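Local coordinates for probable histone-lysine N-methyltransferase, H3 lysine-9 specific SUVH9 (Arabidopsis thaliana, PDB 4NJ5), which takes part in gene silencing without methyltransferase activity of its own, and may bind methylated DNA and recruit RNA polymerase V to chromatin, at residues V78-I83 / Y191-L196; T119-S124 / I172-I177. All coordinates share one frame; numbering follows the deposited sequence.

Contact 1. Residues V78-I83 / Y191-L196; sequences VQVGDI and YVYDGL
Tyr193 sets the CD2-CE2 side of its ring against the turn at 79-82, its side chain crossing that of Val80 at about a right angle. Tyr193 CG is anti to the backbone N (chi1 174°), which carries the ring along the turn: Gln79 O meets Tyr193 CD2 at the ring edge, 3.4 Å away, and Val80 CG2 approaches Tyr193 CE2 at 4.0 Å. Gly195 N lies over the centre of one ring face. Val80 CG2 also reaches Gly195 CA at 3.9 Å, while Val80 CG1 sits 3.7 Å from Tyr193 O. An alanine at Val80 would probably open a gap beside Tyr193 CE2 and Gly195 CA, leaving the ring edge less firmly held.

Residues 79-82 form a type II turn, closed by Asp82 N to Gln79 O (3.2 Å) and joined to strand 190-206 by Gly81 N to Tyr193 O (2.9 Å) and Tyr193 N to Asp82 O (3.2 Å). Ile83 and Val192 form an antiparallel, non-hydrogen-bonded pair, starting strand 83-84 of the SRA-domain sheet. Asp82 OD2 accepts Gln79 N from above the carboxylate plane and forms a salt bridge with Arg13 of helix 8-35, bracing the turn and tying it to that helix, its charge probably balanced.

Contact 2. Residues T119-S124 / I172-I177; sequences TSVIVS and IEVRVI
Thr119 O lies over the centre of one face of the Arg175 guanidinium, 3.8 Å above its plane, while the same oxygen accepts Arg175 N at 3.0 Å. That N-H arrives from 43° above the carbonyl plane, and a water that also donates to Glu173 O gives the oxygen a second hydrogen bond. The side chains of Thr119 and Arg175 run side by side in the same direction, a bend at chi3 (-66°) turning the guanidinium face over Thr119 O. A second water lies at the guanidinium edge, in its plane, and accepts from Arg175 NH2 at 2.9 Å, with only a weak bond from Thr119 OG1. Other guanidinium bonds go to backbone oxygens: NH1 to Gly73 and Ile71, NE to Leu95. These carbonyl dipoles would probably stabilise the buried positive charge, though none is a counter-charge.

Strands 117-124 and 174-180 are parallel neighbours in the mixed sheet of the SRA domain, and Thr119 and Ser120 form a classic beta bulge opposite Asp104 on strand 103-106. The bulge does not interrupt the parallel pairing, which runs from Ser120-Arg175 to Ile122-Ile177; Ile177 N meets Val121 O with an N-H...O angle of 179°.

Side chains alternate between the two faces. On one, Val121 CG2 touches Val176 CG2 at 3.6 Å, Val123 CG2 meets Val176 CG1 at 3.9 Å, and strand 136-140 covers them through Ile137 and Tyr139. On the other, Ile177 CD1 presses against Ser120 OG at 3.3 Å, a hydroxyl hydrogen-bonded to Leu95 O, and Ile122 CD1 meets Ile177 CB at 4.0 Å, both side chains touching Leu90 of helix 87-92.

Contacts 1 and 2 belong to one sheet of the SRA domain, their centres about 10 Å apart, and contact 2 is nested within the chain loop that contact 1 closes. They join where strands 174-180 and 190-206, consecutive in the chain, run antiparallel: Val176 N lies 3.0 Å from Gly195 O, and Asp194 N 3.0 Å from Val176 O, both probable hydrogen bonds. Tyr193 CD1 packs 3.7 Å from Val176 O. Strand 174-180 thus has 117-124 on one side and 190-206 on the other, with the turn at 79-82 bonded to the latter. Both contacts lie away from the pre-SET zinc cluster.

Contact 1. Residues V78-I83 / Y191-L196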
ATOM      1  N   VAL A  78     -11.011  -2.746  10.389  1.00 24.46           N
ATOM      2  CA  VAL A  78     -10.166  -3.624   9.590  1.00 23.51           C
ATOM      3  C   VAL A  78     -11.044  -4.502   8.715  1.00 26.41           C
ATOM      4  O   VAL A  78     -11.831  -5.302   9.214  1.00 25.04           O
ATOM      5  CB  VAL A  78      -9.260  -4.509  10.462  1.00 23.73           C
ATOM      6  CG1 VAL A  78      -8.348  -5.363   9.583  1.00 22.41           C
ATOM      7  CG2 VAL A  78      -8.439  -3.650  11.409  1.00 21.04           C
ATOM      8  N   GLN A  79     -10.910  -4.343   7.405  1.00 28.96           N
ATOM      9  CA  GLN A  79     -11.817  -4.990   6.475  1.00 30.38           C
ATOM     10  C   GLN A  79     -11.153  -6.154   5.766  1.00 27.83           C
ATOM     11  O   GLN A  79      -9.927  -6.214   5.657  1.00 24.13           O
ATOM     12  CB  GLN A  79     -12.313  -3.980   5.444  1.00 44.62           C
ATOM     13  CG  GLN A  79     -12.481  -2.581   5.994  1.00 50.53           C
ATOM     14  CD  GLN A  79     -13.385  -1.727   5.131  1.00 60.52           C
ATOM     15  OE1 GLN A  79     -12.993  -1.271   4.057  1.00 65.22           O
ATOM     16  NE2 GLN A  79     -14.610  -1.512   5.597  1.00 64.57           N
ATOM     17  N   VAL A  80     -11.976  -7.075   5.280  1.00 23.72           N
ATOM     18  CA  VAL A  80     -11.491  -8.179   4.475  1.00 23.38           C
ATOM     19  C   VAL A  80     -10.739  -7.646   3.264  1.00 23.21           C
ATOM     20  O   VAL A  80     -11.231  -6.769   2.551  1.00 24.16           O
ATOM     21  CB  VAL A  80     -12.649  -9.066   3.995  1.00 26.26           C
ATOM     22  CG1 VAL A  80     -12.128 -10.176   3.097  1.00 24.74           C
ATOM     23  CG2 VAL A  80     -13.395  -9.643   5.188  1.00 29.94           C
ATOM     24  N   GLY A  81      -9.536  -8.164   3.047  1.00 22.19           N
ATOM     25  CA  GLY A  81      -8.754  -7.785   1.888  1.00 22.24           C
ATOM     26  C   GLY A  81      -7.635  -6.823   2.225  1.00 23.94           C
ATOM     27  O   GLY A  81      -6.759  -6.573   1.397  1.00 26.72           O
ATOM     28  N   ASP A  82      -7.667  -6.273   3.435  1.00 20.57           N
ATOM     29  CA  ASP A  82      -6.568  -5.439   3.903  1.00 19.69           C
ATOM     30  C   ASP A  82      -5.285  -6.257   3.895  1.00 18.99           C
ATOM     31  O   ASP A  82      -5.284  -7.424   4.287  1.00 18.83           O
ATOM     32  CB  ASP A  82      -6.840  -4.897   5.306  1.00 24.33           C
ATOM     33  CG  ASP A  82      -7.905  -3.820   5.320  1.00 27.64           C
ATOM     34  OD1 ASP A  82      -8.276  -3.336   4.230  1.00 31.62           O
ATOM     35  OD2 ASP A  82      -8.366  -3.450   6.421  1.00 27.87           O
ATOM     36  N   ILE A  83      -4.201  -5.645   3.426  1.00 23.65           N
ATOM     37  CA  ILE A  83      -2.909  -6.317   3.369  1.00 20.67           C
ATOM     38  C   ILE A  83      -1.936  -5.758   4.397  1.00 21.21           C
ATOM     39  O   ILE A  83      -2.011  -4.585   4.774  1.00 17.74           O
ATOM     40  CB  ILE A  83      -2.265  -6.220   1.974  1.00 19.23           C
ATOM     41  CG1 ILE A  83      -2.136  -4.754   1.549  1.00 19.26           C
ATOM     42  CG2 ILE A  83      -3.066  -7.025   0.962  1.00 19.98           C
ATOM     43  CD1 ILE A  83      -1.341  -4.554   0.276  1.00 20.03           C
ATOM     44  N   TYR A 191       0.709 -10.380   4.244  1.00 19.31           N
ATOM     45  CA  TYR A 191      -0.356 -10.947   5.070  1.00 17.46           C
ATOM     46  C   TYR A 191      -1.684 -10.303   4.714  1.00 19.27           C
ATOM     47  O   TYR A 191      -1.814  -9.079   4.724  1.00 23.56           O
ATOM     48  CB  TYR A 191      -0.064 -10.776   6.567  1.00 17.95           C
ATOM     49  CG  TYR A 191       1.185 -11.496   7.000  1.00 17.56           C
ATOM     50  CD1 TYR A 191       1.240 -12.881   7.003  1.00 16.59           C
ATOM     51  CD2 TYR A 191       2.318 -10.792   7.381  1.00 20.53           C
ATOM     52  CE1 TYR A 191       2.387 -13.547   7.378  1.00 18.56           C
ATOM     53  CE2 TYR A 191       3.468 -11.448   7.761  1.00 22.90           C
ATOM     54  CZ  TYR A 191       3.500 -12.827   7.754  1.00 23.91           C
ATOM     55  OH  TYR A 191       4.646 -13.486   8.131  1.00 30.48           O
ATOM     56  N   VAL A 192      -2.670 -11.132   4.387  1.00 16.72           N
ATOM     57  CA  VAL A 192      -3.975 -10.621   4.002  1.00 17.54           C
ATOM     58  C   VAL A 192      -5.077 -11.189   4.892  1.00 17.65           C
ATOM     59  O   VAL A 192      -5.096 -12.377   5.205  1.00 17.34           O
ATOM     60  CB  VAL A 192      -4.273 -10.881   2.505  1.00 18.44           C
ATOM     61  CG1 VAL A 192      -4.279 -12.371   2.197  1.00 18.49           C
ATOM     62  CG2 VAL A 192      -5.590 -10.230   2.102  1.00 19.56           C
ATOM     63  N   TYR A 193      -5.981 -10.320   5.324  1.00 20.73           N
ATOM     64  CA  TYR A 193      -7.091 -10.735   6.166  1.00 19.12           C
ATOM     65  C   TYR A 193      -8.210 -11.313   5.304  1.00 19.77           C
ATOM     66  O   TYR A 193      -8.704 -10.649   4.399  1.00 20.73           O
ATOM     67  CB  TYR A 193      -7.578  -9.545   6.989  1.00 19.24           C
ATOM     68  CG  TYR A 193      -8.821  -9.809   7.800  1.00 24.77           C
ATOM     69  CD1 TYR A 193      -8.862 -10.836   8.733  1.00 24.95           C
ATOM     70  CD2 TYR A 193      -9.951  -9.011   7.651  1.00 21.89           C
ATOM     71  CE1 TYR A 193      -9.999 -11.074   9.485  1.00 26.42           C
ATOM     72  CE2 TYR A 193     -11.091  -9.241   8.397  1.00 23.58           C
ATOM     73  CZ  TYR A 193     -11.108 -10.271   9.313  1.00 22.26           C
ATOM     74  OH  TYR A 193     -12.240 -10.503  10.053  1.00 23.54           O
ATOM     75  N   ASP A 194      -8.593 -12.558   5.574  1.00 19.77           N
ATOM     76  CA  ASP A 194      -9.621 -13.230   4.781  1.00 20.99           C
ATOM     77  C   ASP A 194     -10.965 -13.343   5.497  1.00 22.08           C
ATOM     78  O   ASP A 194     -11.885 -13.989   4.997  1.00 23.28           O
ATOM     79  CB  ASP A 194      -9.155 -14.623   4.339  1.00 24.19           C
ATOM     80  CG  ASP A 194      -8.273 -14.584   3.103  1.00 24.87           C
ATOM     81  OD1 ASP A 194      -8.315 -13.576   2.362  1.00 21.13           O
ATOM     82  OD2 ASP A 194      -7.545 -15.573   2.866  1.00 21.64           O
ATOM     83  N   GLY A 195     -11.080 -12.729   6.669  1.00 21.90           N
ATOM     84  CA  GLY A 195     -12.351 -12.702   7.369  1.00 23.23           C
ATOM     85  C   GLY A 195     -12.549 -13.784   8.415  1.00 23.74           C
ATOM     86  O   GLY A 195     -11.594 -14.259   9.039  1.00 21.67           O
ATOM     87  N   LEU A 196     -13.807 -14.181   8.596  1.00 24.55           N
ATOM     88  CA  LEU A 196     -14.198 -15.052   9.698  1.00 24.76           C
ATOM     89  C   LEU A 196     -14.532 -16.472   9.256  1.00 25.03           C
ATOM     90  O   LEU A 196     -15.212 -16.686   8.255  1.00 34.02           O
ATOM     91  CB  LEU A 196     -15.383 -14.442  10.450  1.00 28.32           C
ATOM     92  CG  LEU A 196     -15.132 -13.030  10.984  1.00 29.27           C
ATOM     93  CD1 LEU A 196     -16.384 -12.448  11.623  1.00 30.58           C
ATOM     94  CD2 LEU A 196     -13.971 -13.044  11.971  1.00 25.07           C
TER

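Contact 2. Residues T119-S124 / I172-I177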
ATOM      1  N   THR A 119      -8.925 -17.076  18.818  1.00 24.12           N
ATOM      2  CA  THR A 119      -9.582 -15.938  18.179  1.00 28.14           C
ATOM      3  C   THR A 119      -8.994 -15.609  16.811  1.00 28.89           C
ATOM      4  O   THR A 119      -9.589 -14.851  16.038  1.00 26.80           O
ATOM      5  CB  THR A 119      -9.507 -14.673  19.052  1.00 28.01           C
ATOM      6  OG1 THR A 119      -8.135 -14.343  19.296  1.00 24.01           O
ATOM      7  CG2 THR A 119     -10.223 -14.894  20.376  1.00 31.05           C
ATOM      8  N   SER A 120      -7.830 -16.174  16.514  1.00 26.81           N
ATOM      9  CA  SER A 120      -7.147 -15.840  15.276  1.00 28.17           C
ATOM     10  C   SER A 120      -6.115 -16.885  14.879  1.00 28.89           C
ATOM     11  O   SER A 120      -5.367 -17.387  15.723  1.00 29.62           O
ATOM     12  CB  SER A 120      -6.475 -14.472  15.408  1.00 26.23           C
ATOM     13  OG  SER A 120      -6.243 -13.900  14.135  1.00 29.73           O
ATOM     14  N   VAL A 121      -6.075 -17.204  13.589  1.00 19.86           N
ATOM     15  CA  VAL A 121      -5.074 -18.127  13.068  1.00 21.26           C
ATOM     16  C   VAL A 121      -4.329 -17.543  11.877  1.00 19.16           C
ATOM     17  O   VAL A 121      -4.878 -16.760  11.104  1.00 18.95           O
ATOM     18  CB  VAL A 121      -5.687 -19.486  12.662  1.00 20.15           C
ATOM     19  CG1 VAL A 121      -6.181 -20.238  13.891  1.00 20.81           C
ATOM     20  CG2 VAL A 121      -6.811 -19.286  11.662  1.00 20.28           C
ATOM     21  N   ILE A 122      -3.064 -17.926  11.746  1.00 23.05           N
ATOM     22  CA  ILE A 122      -2.265 -17.568  10.588  1.00 25.20           C
ATOM     23  C   ILE A 122      -2.180 -18.784   9.685  1.00 27.41           C
ATOM     24  O   ILE A 122      -1.743 -19.850  10.112  1.00 31.48           O
ATOM     25  CB  ILE A 122      -0.837 -17.165  10.984  1.00 28.71           C
ATOM     26  CG1 ILE A 122      -0.857 -16.112  12.090  1.00 28.38           C
ATOM     27  CG2 ILE A 122      -0.084 -16.641   9.772  1.00 31.01           C
ATOM     28  CD1 ILE A 122      -1.315 -14.749  11.621  1.00 28.91           C
ATOM     29  N   VAL A 123      -2.602 -18.629   8.437  1.00 30.08           N
ATOM     30  CA  VAL A 123      -2.578 -19.739   7.499  1.00 29.27           C
ATOM     31  C   VAL A 123      -1.625 -19.468   6.346  1.00 29.55           C
ATOM     32  O   VAL A 123      -1.739 -18.455   5.661  1.00 33.21           O
ATOM     33  CB  VAL A 123      -3.976 -20.021   6.926  1.00 26.17           C
ATOM     34  CG1 VAL A 123      -3.919 -21.185   5.943  1.00 24.51           C
ATOM     35  CG2 VAL A 123      -4.962 -20.305   8.049  1.00 20.53           C
ATOM     36  N   SER A 124      -0.682 -20.378   6.139  1.00 21.77           N
ATOM     37  CA  SER A 124       0.218 -20.298   4.997  1.00 29.18           C
ATOM     38  C   SER A 124      -0.533 -20.629   3.711  1.00 34.41           C
ATOM     39  O   SER A 124      -1.386 -21.514   3.695  1.00 35.28           O
ATOM     40  CB  SER A 124       1.392 -21.264   5.178  1.00 32.52           C
ATOM     41  OG  SER A 124       2.141 -20.951   6.341  1.00 34.40           O
ATOM     42  N   ILE A 172     -17.083 -20.303  18.119  1.00 35.36           N
ATOM     43  CA  ILE A 172     -16.407 -19.009  18.083  1.00 35.95           C
ATOM     44  C   ILE A 172     -15.994 -18.577  16.681  1.00 35.01           C
ATOM     45  O   ILE A 172     -15.372 -19.338  15.938  1.00 40.35           O
ATOM     46  CB  ILE A 172     -15.165 -18.999  19.001  1.00 38.18           C
ATOM     47  CG1 ILE A 172     -15.595 -19.122  20.466  1.00 39.60           C
ATOM     48  CG2 ILE A 172     -14.330 -17.744  18.781  1.00 35.97           C
ATOM     49  CD1 ILE A 172     -16.610 -18.086  20.899  1.00 36.92           C
ATOM     50  N   GLU A 173     -16.357 -17.350  16.323  1.00 28.44           N
ATOM     51  CA  GLU A 173     -15.857 -16.731  15.107  1.00 31.19           C
ATOM     52  C   GLU A 173     -14.346 -16.589  15.203  1.00 33.39           C
ATOM     53  O   GLU A 173     -13.836 -15.931  16.110  1.00 38.21           O
ATOM     54  CB  GLU A 173     -16.463 -15.343  14.933  1.00 46.00           C
ATOM     55  CG  GLU A 173     -17.863 -15.321  14.370  1.00 56.09           C
ATOM     56  CD  GLU A 173     -18.442 -13.917  14.317  1.00 65.28           C
ATOM     57  OE1 GLU A 173     -18.240 -13.147  15.280  1.00 67.80           O
ATOM     58  OE2 GLU A 173     -19.093 -13.575  13.306  1.00 67.43           O
ATOM     59  N   VAL A 174     -13.634 -17.194  14.260  1.00 23.87           N
ATOM     60  CA  VAL A 174     -12.176 -17.136  14.242  1.00 22.06           C
ATOM     61  C   VAL A 174     -11.663 -16.329  13.051  1.00 21.39           C
ATOM     62  O   VAL A 174     -12.027 -16.599  11.909  1.00 21.62           O
ATOM     63  CB  VAL A 174     -11.570 -18.549  14.200  1.00 26.10           C
ATOM     64  CG1 VAL A 174     -10.065 -18.484  14.018  1.00 22.39           C
ATOM     65  CG2 VAL A 174     -11.937 -19.327  15.460  1.00 27.27           C
ATOM     66  N   ARG A 175     -10.820 -15.337  13.319  1.00 20.75           N
ATOM     67  CA  ARG A 175     -10.181 -14.582  12.248  1.00 25.26           C
ATOM     68  C   ARG A 175      -9.100 -15.420  11.569  1.00 21.71           C
ATOM     69  O   ARG A 175      -8.306 -16.088  12.234  1.00 20.57           O
ATOM     70  CB  ARG A 175      -9.581 -13.275  12.776  1.00 24.00           C
ATOM     71  CG  ARG A 175     -10.614 -12.294  13.320  1.00 23.55           C
ATOM     72  CD  ARG A 175      -9.978 -10.975  13.736  1.00 25.07           C
ATOM     73  NE  ARG A 175      -9.076 -11.122  14.875  1.00 28.60           N
ATOM     74  CZ  ARG A 175      -9.460 -11.071  16.149  1.00 31.95           C
ATOM     75  NH1 ARG A 175     -10.737 -10.884  16.456  1.00 26.54           N
ATOM     76  NH2 ARG A 175      -8.567 -11.212  17.119  1.00 35.52           N
ATOM     77  N   VAL A 176      -9.092 -15.400  10.243  1.00 18.74           N
ATOM     78  CA  VAL A 176      -8.051 -16.066   9.474  1.00 18.79           C
ATOM     79  C   VAL A 176      -7.211 -15.038   8.729  1.00 23.21           C
ATOM     80  O   VAL A 176      -7.737 -14.240   7.951  1.00 25.20           O
ATOM     81  CB  VAL A 176      -8.643 -17.055   8.454  1.00 18.40           C
ATOM     82  CG1 VAL A 176      -7.579 -17.482   7.448  1.00 17.80           C
ATOM     83  CG2 VAL A 176      -9.232 -18.259   9.168  1.00 19.51           C
ATOM     84  N   ILE A 177      -5.907 -15.048   8.983  1.00 18.65           N
ATOM     85  CA  ILE A 177      -4.989 -14.205   8.234  1.00 19.24           C
ATOM     86  C   ILE A 177      -4.054 -15.090   7.424  1.00 21.03           C
ATOM     87  O   ILE A 177      -3.337 -15.929   7.978  1.00 16.29           O
ATOM     88  CB  ILE A 177      -4.148 -13.284   9.138  1.00 22.61           C
ATOM     89  CG1 ILE A 177      -5.026 -12.233   9.822  1.00 22.38           C
ATOM     90  CG2 ILE A 177      -3.063 -12.593   8.312  1.00 22.96           C
ATOM     91  CD1 ILE A 177      -5.705 -12.710  11.093  1.00 25.83           C
TER
HETATM   92  O   HOH W   1     -12.324 -13.932  17.029  1.00 22.39           O
HETATM   93  O   HOH W   2      -8.736 -11.192  20.001  1.00 33.21           O